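Local coordinates for protein D-alanyl-D-alanine carboxypeptidase (PDB 1XP4) that probably removes the terminal D-alanine from peptidoglycan precursor peptides as a serine carboxypeptidase of the S11 family, a penicillin-binding protein, at residues V308-I313 with E370-K375. Sequence-based numbering, arbitrary orientation.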
loop_
_atom_site.group_PDB
_atom_site.type_symbol
_atom_site.label_atom_id
_atom_site.label_comp_id
_atom_site.label_asym_id
_atom_site.label_seq_id
_atom_site.Cartn_x
_atom_site.Cartn_y
_atom_site.Cartn_z
ATOM N N VAL A 308 -2.940 24.246 18.757
ATOM C CA VAL A 308 -2.293 23.184 19.499
ATOM C C VAL A 308 -2.345 21.847 18.774
ATOM O O VAL A 308 -3.223 21.613 17.949
ATOM C CB VAL A 308 -2.981 23.066 20.876
ATOM C CG1 VAL A 308 -2.685 21.730 21.494
ATOM C CG2 VAL A 308 -2.516 24.187 21.785
ATOM N N ALA A 309 -1.403 20.971 19.091
ATOM C CA ALA A 309 -1.392 19.606 18.519
ATOM C C ALA A 309 -2.352 18.696 19.258
ATOM O O ALA A 309 -2.373 18.679 20.479
ATOM C CB ALA A 309 0.034 19.101 18.629
ATOM N N PRO A 310 -3.256 17.962 18.570
ATOM C CA PRO A 310 -4.029 17.227 19.560
ATOM C C PRO A 310 -3.855 15.726 19.305
ATOM O O PRO A 310 -4.753 14.886 19.401
ATOM C CB PRO A 310 -5.470 17.525 19.170
ATOM C CG PRO A 310 -5.501 17.488 17.641
ATOM C CD PRO A 310 -4.003 17.923 17.296
ATOM N N GLU A 311 -2.591 15.435 18.989
ATOM C CA GLU A 311 -1.995 14.104 18.991
ATOM C C GLU A 311 -0.505 14.368 18.901
ATOM O O GLU A 311 -0.086 15.473 18.649
ATOM C CB GLU A 311 -2.441 13.292 17.791
ATOM C CG GLU A 311 -3.921 12.906 17.881
ATOM C CD GLU A 311 -4.343 12.034 16.707
ATOM O OE1 GLU A 311 -3.589 11.911 15.751
ATOM O OE2 GLU A 311 -5.409 11.422 16.790
ATOM N N ASP A 312 0.323 13.340 19.127
ATOM C CA ASP A 312 1.753 13.668 19.109
ATOM C C ASP A 312 2.276 13.751 17.634
ATOM O O ASP A 312 2.005 12.887 16.818
ATOM C CB ASP A 312 2.503 12.542 19.884
ATOM C CG ASP A 312 2.661 12.836 21.399
ATOM O OD1 ASP A 312 2.376 13.942 21.802
ATOM O OD2 ASP A 312 3.094 11.966 22.150
ATOM N N ILE A 313 3.077 14.760 17.313
ATOM C CA ILE A 313 3.599 14.917 15.968
ATOM C C ILE A 313 5.061 14.515 15.857
ATOM O O ILE A 313 5.906 14.985 16.619
ATOM C CB ILE A 313 3.422 16.371 15.487
ATOM C CG1 ILE A 313 1.931 16.726 15.493
ATOM C CG2 ILE A 313 4.002 16.543 14.085
ATOM C CD1 ILE A 313 1.621 18.134 15.022
ATOM N N GLU A 370 -2.512 18.821 11.120
ATOM C CA GLU A 370 -3.511 19.755 11.618
ATOM C C GLU A 370 -3.276 20.231 13.043
ATOM O O GLU A 370 -2.910 19.460 13.929
ATOM C CB GLU A 370 -4.909 19.147 11.495
ATOM C CG GLU A 370 -5.286 18.817 10.062
ATOM C CD GLU A 370 -6.724 18.355 9.912
ATOM O OE1 GLU A 370 -7.121 17.390 10.608
ATOM O OE2 GLU A 370 -7.451 18.958 9.087
HETATM N N MSE A 371 -3.475 21.529 13.237
HETATM C CA MSE A 371 -3.315 22.161 14.532
HETATM C C MSE A 371 -4.682 22.669 14.949
HETATM O O MSE A 371 -5.311 23.479 14.268
HETATM C CB MSE A 371 -2.304 23.298 14.447
HETATM C CG MSE A 371 -0.889 22.808 14.179
HETATM SE SE MSE A 371 -0.100 21.870 15.672
HETATM C CE MSE A 371 0.463 23.397 16.695
ATOM N N VAL A 372 -5.118 22.171 16.091
ATOM C CA VAL A 372 -6.424 22.459 16.646
ATOM C C VAL A 372 -6.514 23.643 17.603
ATOM O O VAL A 372 -5.526 24.039 18.222
ATOM C CB VAL A 372 -6.926 21.176 17.339
ATOM C CG1 VAL A 372 -8.015 21.484 18.315
ATOM C CG2 VAL A 372 -7.397 20.190 16.292
ATOM N N ALA A 373 -7.716 24.206 17.709
ATOM C CA ALA A 373 -7.985 25.324 18.612
ATOM C C ALA A 373 -8.186 24.734 20.005
ATOM O O ALA A 373 -8.994 23.816 20.171
ATOM C CB ALA A 373 -9.246 26.043 18.177
ATOM N N ASP A 374 -7.480 25.243 21.011
ATOM C CA ASP A 374 -7.647 24.671 22.343
ATOM C C ASP A 374 -8.418 25.569 23.306
ATOM O O ASP A 374 -8.085 25.674 24.483
ATOM C CB ASP A 374 -6.275 24.278 22.919
ATOM C CG ASP A 374 -5.586 25.411 23.635
ATOM O OD1 ASP A 374 -5.730 26.573 23.201
ATOM O OD2 ASP A 374 -4.889 25.126 24.630
ATOM N N LYS A 375 -9.482 26.182 22.796
ATOM C CA LYS A 375 -10.318 27.094 23.567
ATOM C C LYS A 375 -11.442 27.533 22.636
ATOM O O LYS A 375 -11.306 27.449 21.417
ATOM C CB LYS A 375 -9.473 28.301 23.995
ATOM C CG LYS A 375 -10.167 29.416 24.764
ATOM C CD LYS A 375 -9.125 30.480 25.105
ATOM C CE LYS A 375 -9.683 31.666 25.865
ATOM N NZ LYS A 375 -8.586 32.434 26.521
#
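Val308 and Val372 face each other as an antiparallel, hydrogen-bonded pair, and both backbone N-H...O=C hydrogen bonds of the pair form. Val308 N donates to Val372 O over 2.6 Å, nearly straight at 168°. The return bond, from Val372 N to Val308 O, measures 2.7 Å and is more bent, at 140°. Each donor lies in the plane of the carbonyl it meets. Met371 CA also makes a CA-H...O contact of 3.5 Å with Val308 O.

The buried side belongs to Met371, modelled as selenomethionine. Its CG sits beside the backbone N, and further bends at chi2 and chi3 fold the chain back over the backbone of 308-309. SE lies 3.8 Å from Ala309 N, and CE rests near Val308 C. Ala309 CB touches SE at 4.1 Å. The extended Ile313 side chain crosses obliquely and brings CD1 to SE. Leu349 of strand 345-350 packs on both Ile313 and Met371, and strand 278-284 lies against Ala309 and Ile313.

The contact belongs to the C-terminal, all-beta domain of the PBP5 type, away from the predicted catalytic serine and lysine. Here the short strand 307-308 forms one edge of a small antiparallel sheet with strand 368-373 in the middle. After Val308 the segment leaves the strand and loops toward strand 313-318.

The other side is looser at its margin. Val308 and Val372 point to this face; Val308 is itself buried and Val372 partly exposed, while Pro310 and Asp374 are open to solvent. Pro310 CG meets Val372 CG2 at 3.6 Å, the two side chains crossing at about a right angle. Asp374 (chi1 87°) turns its carboxylate beside Val308. Its CG lies 3.8 Å from Val308 CG2, a van der Waals contact of carboxylate carbon and methyl, the two side chains crossing obliquely.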